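Long-range contacts in Glucose/sorbosone dehydrogenases (Escherichia coli K12, PDB 2G8S), which belongs to the glucose/sorbosone dehydrogenase family of beta-propeller proteins and holds a calcium ion in its crystal structure: residues D160-K165 with R188-S193; M276-S281 with Q289-G294; D282-W287 with D333-V338. All coordinates share one frame; numbering follows the deposited sequence. Where two conformers were deposited one is given.

Interaction 1: D160-K165 with R188-S193; sequences DKLQGK and RAEIWS
L162 sets a methyl group directly on a charged plane: its CD1 lies over the centre of the R188 guanidinium, 3.5 Å from R188 CZ, and the two side chains cross at about a right angle. This happens in one blade of the beta-propeller, where the loop leading into strand 165-170 packs on a type I turn, R188 to I191, that opens into strand 191-194. No hydrogen bond runs directly between the two segments. Instead a water donates to D160 O and accepts from R188 NH1.

The arginine chain bends at chi2 (-67°) and chi3 (-57°), which turns its end toward E190. That carboxylate grips it side-on, E190 OE1 taking R188 NE and E190 OE2 taking R188 NH2 at 2.8 Å. Both carboxylate oxygens lie close to the guanidinium plane, so the pair fixes the rotation of the group beneath the leucine and probably offsets its charge. L162 and E190 also both rest on F119 of strand 115-120.

The other branch of L162 points to I191, with L162 CD2 3.9 Å from I191 CG1. I191 CD1 continues the apolar patch to K165 CE, 3.6 Å away. Beyond that carbon the lysine returns to its own loop: K165 NZ donates to Q163 O at 2.7 Å and to K161 O at 3.0 Å, and D158 O accepts from it too, with A156 O as a weak fourth partner; these carbonyls probably favour the charged form. W192 and S193 together face one residue of strand 165-170, a classic beta bulge, where the backbone S193 O receives a CA-H...O contact from K165 CA at 3.4 Å.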
loop_
_atom_site.group_PDB
_atom_site.type_symbol
_atom_site.label_atom_id
_atom_site.label_comp_id
_atom_site.label_asym_id
_atom_site.label_seq_id
_atom_site.Cartn_x
_atom_site.Cartn_y
_atom_site.Cartn_z
ATOM N N ASP A 160 8.167 0.245 21.066
ATOM C CA ASP A 160 9.473 -0.394 20.867
ATOM C C ASP A 160 9.500 -1.387 19.697
ATOM O O ASP A 160 10.546 -1.969 19.390
ATOM C CB ASP A 160 9.945 -1.087 22.156
ATOM C CG ASP A 160 9.042 -2.247 22.580
ATOM O OD1 ASP A 160 7.804 -2.137 22.483
ATOM O OD2 ASP A 160 9.576 -3.275 23.064
ATOM N N LYS A 161 8.353 -1.562 19.039
ATOM C CA LYS A 161 8.195 -2.549 17.966
ATOM C C LYS A 161 7.675 -1.894 16.696
ATOM O O LYS A 161 6.859 -0.982 16.754
ATOM C CB LYS A 161 7.238 -3.664 18.393
ATOM C CG LYS A 161 7.717 -4.438 19.617
ATOM C CD LYS A 161 6.825 -5.619 19.922
ATOM C CE LYS A 161 7.147 -6.233 21.292
ATOM N NZ LYS A 161 6.886 -5.280 22.412
ATOM N N LEU A 162 8.123 -2.389 15.548
ATOM C CA LEU A 162 7.731 -1.774 14.278
ATOM C C LEU A 162 6.514 -2.461 13.626
ATOM O O LEU A 162 6.233 -2.275 12.428
ATOM C CB LEU A 162 8.940 -1.670 13.348
ATOM C CG LEU A 162 9.939 -0.588 13.788
ATOM C CD1 LEU A 162 11.302 -0.789 13.114
ATOM C CD2 LEU A 162 9.395 0.822 13.512
ATOM N N GLN A 163 5.766 -3.202 14.446
ATOM C CA GLN A 163 4.493 -3.802 14.047
ATOM C C GLN A 163 3.363 -2.785 14.117
ATOM O O GLN A 163 3.231 -2.080 15.106
ATOM C CB GLN A 163 4.150 -4.939 15.008
ATOM C CG GLN A 163 4.811 -6.255 14.653
ATOM C CD GLN A 163 6.314 -6.222 14.851
ATOM O OE1 GLN A 163 6.813 -5.605 15.796
ATOM N NE2 GLN A 163 7.044 -6.886 13.957
ATOM N N GLY A 164 2.519 -2.731 13.089
ATOM C CA GLY A 164 1.320 -1.880 13.155
ATOM C C GLY A 164 1.648 -0.403 13.279
ATOM O O GLY A 164 1.006 0.331 14.048
ATOM N N LYS A 165 2.644 0.020 12.503
ATOM C CA LYS A 165 3.178 1.379 12.552
ATOM C C LYS A 165 3.140 1.970 11.162
ATOM O O LYS A 165 3.344 1.263 10.171
ATOM C CB LYS A 165 4.637 1.395 13.025
ATOM C CG LYS A 165 4.891 0.840 14.419
ATOM C CD LYS A 165 4.012 1.483 15.487
ATOM C CE LYS A 165 4.377 0.992 16.901
ATOM N NZ LYS A 165 3.962 -0.416 17.138
ATOM N N ARG A 188 10.936 3.306 18.975
ATOM C CA ARG A 188 11.620 3.338 17.685
ATOM C C ARG A 188 11.414 4.706 17.029
ATOM O O ARG A 188 10.275 5.121 16.777
ATOM C CB ARG A 188 11.112 2.224 16.764
ATOM C CG ARG A 188 11.479 0.809 17.208
ATOM C CD ARG A 188 12.977 0.546 17.138
ATOM N NE ARG A 188 13.569 0.750 15.810
ATOM C CZ ARG A 188 14.174 -0.198 15.089
ATOM N NH1 ARG A 188 14.261 -1.453 15.534
ATOM N NH2 ARG A 188 14.709 0.118 13.915
ATOM N N ALA A 189 12.526 5.386 16.746
ATOM C CA ALA A 189 12.510 6.744 16.214
ATOM C C ALA A 189 11.876 6.841 14.828
ATOM O O ALA A 189 11.483 7.931 14.409
ATOM C CB ALA A 189 13.928 7.322 16.180
ATOM N N GLU A 190 11.776 5.704 14.132
ATOM C CA GLU A 190 11.204 5.671 12.779
ATOM C C GLU A 190 9.689 5.903 12.764
ATOM O O GLU A 190 9.124 6.235 11.717
ATOM C CB GLU A 190 11.509 4.333 12.104
ATOM C CG GLU A 190 13.003 4.030 11.925
ATOM C CD GLU A 190 13.631 3.252 13.077
ATOM O OE1 GLU A 190 13.019 3.134 14.163
ATOM O OE2 GLU A 190 14.759 2.742 12.877
ATOM N N ILE A 191 9.042 5.738 13.917
ATOM C CA ILE A 191 7.574 5.757 14.001
ATOM C C ILE A 191 6.970 7.153 13.818
ATOM O O ILE A 191 7.387 8.118 14.465
ATOM C CB ILE A 191 7.078 5.127 15.337
ATOM C CG1 ILE A 191 7.469 3.642 15.404
ATOM C CG2 ILE A 191 5.548 5.304 15.504
ATOM C CD1 ILE A 191 7.368 3.040 16.792
ATOM N N TRP A 192 5.969 7.232 12.943
ATOM C CA TRP A 192 5.156 8.427 12.761
ATOM C C TRP A 192 3.801 8.264 13.452
ATOM O O TRP A 192 3.405 9.104 14.246
ATOM C CB TRP A 192 4.954 8.689 11.268
ATOM C CG TRP A 192 4.407 10.044 10.932
ATOM C CD1 TRP A 192 3.172 10.336 10.405
ATOM C CD2 TRP A 192 5.092 11.295 11.066
ATOM N NE1 TRP A 192 3.050 11.694 10.205
ATOM C CE2 TRP A 192 4.214 12.307 10.600
ATOM C CE3 TRP A 192 6.361 11.660 11.537
ATOM C CZ2 TRP A 192 4.573 13.663 10.589
ATOM C CZ3 TRP A 192 6.716 13.002 11.527
ATOM C CH2 TRP A 192 5.824 13.989 11.059
ATOM N N SER A 193 3.101 7.170 13.146
ATOM C CA SER A 193 1.804 6.864 13.765
ATOM C C SER A 193 1.787 5.399 14.160
ATOM O O SER A 193 2.556 4.593 13.624
ATOM C CB SER A 193 0.640 7.127 12.794
ATOM O OG SER A 193 0.698 8.423 12.204
HETATM O O HOH W 1 12.004 -2.707 17.102
#

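Interaction 2: M276-S281 with Q289-G294; sequences MAFYNS and QKLFIG. With EDO (1,2-ethanediol), chain P.
L291 drops its CD1 methyl onto the face of the F278 ring, 3.9 Å from the centroid of F278 and only 11° off the ring normal. With CG anti to the backbone N (chi1 168°), L291 reaches across to F278, and the same CD1 also lies against the backbone of A277. On this face of the sheet the selenomethionine M276, in one of its two deposited conformers, runs side by side with I293. W212, from strand 210-216 of the neighbouring sheet, meets F278 edge-to-face.

The other face carries A277, Y279 and F292. Here F292 is met at its edge, with F292 CE2 3.7 Å from Y279 CB, and both A277 and F292 touch V328 of strand 325-330. The two strands form an antiparallel beta hairpin within a propeller blade, and its two faces pack against different sheets, the one with W212 and the one with V328.

A277 and F292 make a hydrogen-bonded pair, with A277 N to F292 O at 2.9 Å and F292 N to A277 O at 2.8 Å. Y279 N adds a bond to K290 O. Where the strands end, Q289 N gives Y279 O a weak, bent bond of 3.1 Å. Farthest out, Q289 NE2 donates almost straight to O1 of a 1,2-ethanediol, 2.9 Å away.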
loop_
_atom_site.group_PDB
_atom_site.type_symbol
_atom_site.label_atom_id
_atom_site.label_comp_id
_atom_site.label_asym_id
_atom_site.label_seq_id
_atom_site.Cartn_x
_atom_site.Cartn_y
_atom_site.Cartn_z
HETATM N N MSE A 276 -5.219 2.264 -3.561
HETATM C CA MSE A 276 -6.092 3.449 -3.672
HETATM C C MSE A 276 -5.478 4.503 -4.572
HETATM O O MSE A 276 -4.255 4.674 -4.578
HETATM C CB MSE A 276 -6.204 4.164 -2.335
HETATM C CG MSE A 276 -6.725 3.411 -1.202
HETATM SE SE MSE A 276 -7.251 4.759 -0.041
HETATM C CE MSE A 276 -5.566 5.360 0.685
ATOM N N ALA A 277 -6.321 5.244 -5.278
ATOM C CA ALA A 277 -5.863 6.331 -6.139
ATOM C C ALA A 277 -6.867 7.469 -6.123
ATOM O O ALA A 277 -8.068 7.256 -6.315
ATOM C CB ALA A 277 -5.684 5.830 -7.557
ATOM N N PHE A 278 -6.377 8.674 -5.866
ATOM C CA PHE A 278 -7.195 9.878 -6.031
ATOM C C PHE A 278 -7.193 10.272 -7.498
ATOM O O PHE A 278 -6.193 10.085 -8.203
ATOM C CB PHE A 278 -6.614 11.037 -5.210
ATOM C CG PHE A 278 -6.675 10.821 -3.722
ATOM C CD1 PHE A 278 -7.841 11.094 -3.021
ATOM C CD2 PHE A 278 -5.566 10.343 -3.021
ATOM C CE1 PHE A 278 -7.911 10.883 -1.637
ATOM C CE2 PHE A 278 -5.626 10.121 -1.647
ATOM C CZ PHE A 278 -6.794 10.398 -0.954
ATOM N N TYR A 279 -8.302 10.864 -7.937
ATOM C CA TYR A 279 -8.446 11.264 -9.336
ATOM C C TYR A 279 -8.626 12.776 -9.434
ATOM O O TYR A 279 -9.623 13.307 -8.947
ATOM C CB TYR A 279 -9.597 10.522 -10.016
ATOM C CG TYR A 279 -9.532 10.691 -11.513
ATOM C CD1 TYR A 279 -8.904 9.738 -12.315
ATOM C CD2 TYR A 279 -10.071 11.823 -12.121
ATOM C CE1 TYR A 279 -8.832 9.908 -13.694
ATOM C CE2 TYR A 279 -10.006 12.003 -13.478
ATOM C CZ TYR A 279 -9.389 11.045 -14.266
ATOM O OH TYR A 279 -9.318 11.239 -15.621
ATOM N N ASN A 280 -7.644 13.433 -10.057
ATOM C CA ASN A 280 -7.616 14.900 -10.124
ATOM C C ASN A 280 -7.295 15.410 -11.531
ATOM O O ASN A 280 -6.713 16.486 -11.709
ATOM C CB ASN A 280 -6.608 15.454 -9.114
ATOM C CG ASN A 280 -5.177 15.121 -9.484
ATOM O OD1 ASN A 280 -4.926 14.195 -10.248
ATOM N ND2 ASN A 280 -4.231 15.880 -8.942
ATOM N N SER A 281 -7.724 14.650 -12.539
ATOM C CA SER A 281 -7.461 14.974 -13.945
ATOM C C SER A 281 -8.708 15.474 -14.666
ATOM O O SER A 281 -9.817 15.037 -14.379
ATOM C CB SER A 281 -6.903 13.738 -14.666
ATOM O OG SER A 281 -6.822 13.932 -16.074
ATOM N N GLN A 289 -12.324 14.710 -8.206
ATOM C CA GLN A 289 -12.673 14.695 -6.774
ATOM C C GLN A 289 -13.156 13.330 -6.307
ATOM O O GLN A 289 -14.019 13.224 -5.428
ATOM C CB GLN A 289 -13.679 15.809 -6.419
ATOM C CG GLN A 289 -13.160 17.181 -6.813
ATOM C CD GLN A 289 -14.008 18.336 -6.300
ATOM O OE1 GLN A 289 -15.089 18.148 -5.726
ATOM N NE2 GLN A 289 -13.511 19.549 -6.513
ATOM N N LYS A 290 -12.616 12.280 -6.924
ATOM C CA LYS A 290 -12.937 10.905 -6.533
ATOM C C LYS A 290 -11.720 10.173 -5.986
ATOM O O LYS A 290 -10.572 10.541 -6.265
ATOM C CB LYS A 290 -13.498 10.100 -7.705
ATOM C CG LYS A 290 -14.745 10.660 -8.356
ATOM C CD LYS A 290 -15.933 10.737 -7.440
ATOM C CE LYS A 290 -17.114 11.366 -8.172
ATOM N NZ LYS A 290 -18.179 11.672 -7.204
ATOM N N LEU A 291 -11.995 9.134 -5.210
ATOM C CA LEU A 291 -10.988 8.224 -4.705
ATOM C C LEU A 291 -11.449 6.817 -5.076
ATOM O O LEU A 291 -12.592 6.438 -4.790
ATOM C CB LEU A 291 -10.892 8.355 -3.186
ATOM C CG LEU A 291 -10.105 7.307 -2.399
ATOM C CD1 LEU A 291 -8.638 7.295 -2.823
ATOM C CD2 LEU A 291 -10.252 7.614 -0.908
ATOM N N PHE A 292 -10.561 6.050 -5.706
ATOM C CA PHE A 292 -10.869 4.701 -6.168
ATOM C C PHE A 292 -10.081 3.735 -5.319
ATOM O O PHE A 292 -8.872 3.897 -5.180
ATOM C CB PHE A 292 -10.484 4.538 -7.645
ATOM C CG PHE A 292 -11.315 5.377 -8.569
ATOM C CD1 PHE A 292 -12.480 4.855 -9.142
ATOM C CD2 PHE A 292 -10.949 6.694 -8.849
ATOM C CE1 PHE A 292 -13.271 5.619 -9.979
ATOM C CE2 PHE A 292 -11.739 7.480 -9.701
ATOM C CZ PHE A 292 -12.900 6.946 -10.265
ATOM N N ILE A 293 -10.774 2.758 -4.732
ATOM C CA ILE A 293 -10.154 1.806 -3.805
ATOM C C ILE A 293 -10.421 0.372 -4.241
ATOM O O ILE A 293 -11.572 -0.025 -4.446
ATOM C CB ILE A 293 -10.668 1.997 -2.351
ATOM C CG1 ILE A 293 -10.553 3.468 -1.929
ATOM C CG2 ILE A 293 -9.912 1.069 -1.399
ATOM C CD1 ILE A 293 -10.999 3.742 -0.481
ATOM N N GLY A 294 -9.357 -0.413 -4.394
ATOM C CA GLY A 294 -9.536 -1.816 -4.730
ATOM C C GLY A 294 -10.194 -2.581 -3.594
ATOM O O GLY A 294 -10.041 -2.221 -2.423
HETATM C C1 EDO P . -10.289 20.817 -6.954
HETATM O O1 EDO P . -10.996 19.991 -7.892
HETATM C C2 EDO P . -11.212 21.930 -6.470
HETATM O O2 EDO P . -11.619 22.716 -7.590
#

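Interaction 3: D282-W287 with D333-V338; sequences DKFPQW and DGYLYV. With EDO (1,2-ethanediol), chain L.
F284 drives its ring edge into the face of Y335 in a T-shaped stack, the F284 and Y335 centroids 5.1 Å apart and the planes at 89°. F284 CE2 stands over the middle of the tyrosine ring. The same edge of the phenylalanine meets a carbonyl lying near its plane, F284 CD2 to G334 O at 3.2 Å. Next to it K283 contributes aliphatic carbon: K283 CE is 3.9 Å from Y335 CE2, and K283 CB is 3.9 Å from G334 CA, packed straight onto the glycine backbone. Deeper in, W287 CZ3 touches L336 CB at 3.9 Å.

D333 braces the turn bearing G334. In an Asx turn its OD1 accepts Y335 N at 3.0 Å, from well above the carboxylate plane, while D333 OD2 takes a short bond from Y337 OH. A 1,2-ethanediol donates to Y337 OH in turn, and also bonds K349 NZ.

Residues 282-287 belong to the loop between strands 273-279 and 290-295. They pack across to the next propeller sheet, where 333-338 turns into strand 336-340; F284 also touches S351 and P352, and W287 reaches V8 on strand 8-17, so both chain termini lie alongside.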
loop_
_atom_site.group_PDB
_atom_site.type_symbol
_atom_site.label_atom_id
_atom_site.label_comp_id
_atom_site.label_asym_id
_atom_site.label_seq_id
_atom_site.Cartn_x
_atom_site.Cartn_y
_atom_site.Cartn_z
ATOM N N ASP A 282 -8.517 16.401 -15.603
ATOM C CA ASP A 282 -9.605 16.836 -16.480
ATOM C C ASP A 282 -9.827 15.887 -17.663
ATOM O O ASP A 282 -10.742 16.104 -18.468
ATOM C CB ASP A 282 -9.363 18.264 -16.986
ATOM C CG ASP A 282 -9.645 19.322 -15.932
ATOM O OD1 ASP A 282 -10.373 19.028 -14.959
ATOM O OD2 ASP A 282 -9.120 20.447 -16.093
ATOM N N LYS A 283 -9.037 14.820 -17.767
ATOM C CA LYS A 283 -9.284 13.847 -18.842
ATOM C C LYS A 283 -10.713 13.303 -18.782
ATOM O O LYS A 283 -11.424 13.297 -19.789
ATOM C CB LYS A 283 -8.255 12.698 -18.840
ATOM C CG LYS A 283 -8.594 11.519 -19.792
ATOM C CD LYS A 283 -8.650 11.896 -21.297
ATOM C CE LYS A 283 -9.216 10.738 -22.121
ATOM N NZ LYS A 283 -9.526 11.065 -23.553
ATOM N N PHE A 284 -11.133 12.882 -17.588
ATOM C CA PHE A 284 -12.486 12.416 -17.355
ATOM C C PHE A 284 -13.063 13.239 -16.220
ATOM O O PHE A 284 -12.971 12.844 -15.056
ATOM C CB PHE A 284 -12.499 10.928 -17.025
ATOM C CG PHE A 284 -12.046 10.066 -18.161
ATOM C CD1 PHE A 284 -12.797 10.006 -19.335
ATOM C CD2 PHE A 284 -10.861 9.328 -18.077
ATOM C CE1 PHE A 284 -12.379 9.225 -20.409
ATOM C CE2 PHE A 284 -10.443 8.536 -19.145
ATOM C CZ PHE A 284 -11.206 8.493 -20.317
ATOM N N PRO A 285 -13.629 14.412 -16.557
ATOM C CA PRO A 285 -14.100 15.321 -15.511
ATOM C C PRO A 285 -15.122 14.703 -14.562
ATOM O O PRO A 285 -15.204 15.125 -13.406
ATOM C CB PRO A 285 -14.720 16.481 -16.303
ATOM C CG PRO A 285 -14.001 16.467 -17.605
ATOM C CD PRO A 285 -13.823 14.990 -17.904
ATOM N N GLN A 286 -15.889 13.707 -15.006
ATOM C CA GLN A 286 -16.855 13.060 -14.112
ATOM C C GLN A 286 -16.180 12.332 -12.941
ATOM O O GLN A 286 -16.831 11.990 -11.955
ATOM C CB GLN A 286 -17.781 12.102 -14.867
ATOM C CG GLN A 286 -17.085 10.942 -15.566
ATOM C CD GLN A 286 -16.746 11.247 -17.025
ATOM O OE1 GLN A 286 -15.972 12.172 -17.340
ATOM N NE2 GLN A 286 -17.325 10.458 -17.930
ATOM N N TRP A 287 -14.873 12.079 -13.070
ATOM C CA TRP A 287 -14.103 11.372 -12.043
ATOM C C TRP A 287 -13.302 12.337 -11.163
ATOM O O TRP A 287 -12.648 11.917 -10.208
ATOM C CB TRP A 287 -13.162 10.366 -12.709
ATOM C CG TRP A 287 -13.767 9.020 -12.987
ATOM C CD1 TRP A 287 -15.053 8.619 -12.745
ATOM C CD2 TRP A 287 -13.101 7.900 -13.591
ATOM N NE1 TRP A 287 -15.217 7.304 -13.133
ATOM C CE2 TRP A 287 -14.035 6.841 -13.652
ATOM C CE3 TRP A 287 -11.801 7.686 -14.067
ATOM C CZ2 TRP A 287 -13.709 5.581 -14.185
ATOM C CZ3 TRP A 287 -11.476 6.435 -14.595
ATOM C CH2 TRP A 287 -12.424 5.402 -14.637
ATOM N N ASP A 333 -1.859 9.810 -18.010
ATOM C CA ASP A 333 -2.794 10.025 -19.114
ATOM C C ASP A 333 -4.251 10.232 -18.663
ATOM O O ASP A 333 -5.140 10.440 -19.485
ATOM C CB ASP A 333 -2.721 8.848 -20.090
ATOM C CG ASP A 333 -3.010 7.497 -19.419
ATOM O OD1 ASP A 333 -3.326 7.461 -18.208
ATOM O OD2 ASP A 333 -2.935 6.469 -20.111
ATOM N N GLY A 334 -4.487 10.163 -17.356
ATOM C CA GLY A 334 -5.834 10.360 -16.817
ATOM C C GLY A 334 -6.725 9.131 -16.880
ATOM O O GLY A 334 -7.941 9.223 -16.666
ATOM N N TYR A 335 -6.132 7.973 -17.168
ATOM C CA TYR A 335 -6.852 6.710 -17.070
ATOM C C TYR A 335 -6.586 6.059 -15.718
ATOM O O TYR A 335 -5.580 6.358 -15.068
ATOM C CB TYR A 335 -6.417 5.768 -18.200
ATOM C CG TYR A 335 -7.076 6.088 -19.518
ATOM C CD1 TYR A 335 -8.154 5.324 -19.991
ATOM C CD2 TYR A 335 -6.619 7.144 -20.297
ATOM C CE1 TYR A 335 -8.779 5.630 -21.212
ATOM C CE2 TYR A 335 -7.231 7.456 -21.526
ATOM C CZ TYR A 335 -8.298 6.694 -21.969
ATOM O OH TYR A 335 -8.894 7.016 -23.175
ATOM N N LEU A 336 -7.486 5.173 -15.302
ATOM C CA LEU A 336 -7.254 4.348 -14.119
ATOM C C LEU A 336 -6.583 3.056 -14.552
ATOM O O LEU A 336 -6.987 2.456 -15.541
ATOM C CB LEU A 336 -8.580 4.037 -13.426
ATOM C CG LEU A 336 -8.558 3.758 -11.931
ATOM C CD1 LEU A 336 -8.201 5.056 -11.181
ATOM C CD2 LEU A 336 -9.934 3.240 -11.500
ATOM N N TYR A 337 -5.561 2.643 -13.806
ATOM C CA TYR A 337 -4.847 1.392 -14.063
ATOM C C TYR A 337 -5.058 0.468 -12.877
ATOM O O TYR A 337 -4.932 0.887 -11.730
ATOM C CB TYR A 337 -3.364 1.646 -14.320
ATOM C CG TYR A 337 -3.142 2.299 -15.667
ATOM C CD1 TYR A 337 -2.794 1.540 -16.785
ATOM C CD2 TYR A 337 -3.321 3.675 -15.834
ATOM C CE1 TYR A 337 -2.616 2.134 -18.023
ATOM C CE2 TYR A 337 -3.146 4.287 -17.088
ATOM C CZ TYR A 337 -2.784 3.500 -18.174
ATOM O OH TYR A 337 -2.600 4.059 -19.424
ATOM N N VAL A 338 -5.402 -0.781 -13.168
ATOM C CA VAL A 338 -5.850 -1.708 -12.130
ATOM C C VAL A 338 -5.106 -3.028 -12.259
ATOM O O VAL A 338 -4.949 -3.544 -13.360
ATOM C CB VAL A 338 -7.391 -1.950 -12.217
ATOM C CG1 VAL A 338 -7.873 -2.957 -11.175
ATOM C CG2 VAL A 338 -8.154 -0.636 -12.058
HETATM C C1 EDO L . -1.505 1.676 -23.890
HETATM O O1 EDO L . -2.896 1.819 -23.587
HETATM C C2 EDO L . -0.674 2.373 -22.823
HETATM O O2 EDO L . -1.392 2.391 -21.586
#

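In the fold
Interactions 2 and 3 are neighbours, with centres about 9 Å apart: strands 273-279 and 290-295 form the hairpin of interaction 2, and their connecting loop supplies 282-287 to interaction 3. Y279 OH donates to G334 O across the two, and the W287 ring packs edge-to-face with those of Y279 and F292. Interaction 1 stands on the opposite side of the chain's centre, with centres about 28 Å and 35 Å from the others. Interactions 1 and 2 are mostly buried, interaction 3 only partly. Main-chain hydrogen bonds hold interaction 2 within one sheet; interaction 3 relies on aromatic packing of a hairpin loop on the adjoining sheet, and interaction 1 on apolar contacts, a water and locally paired charges.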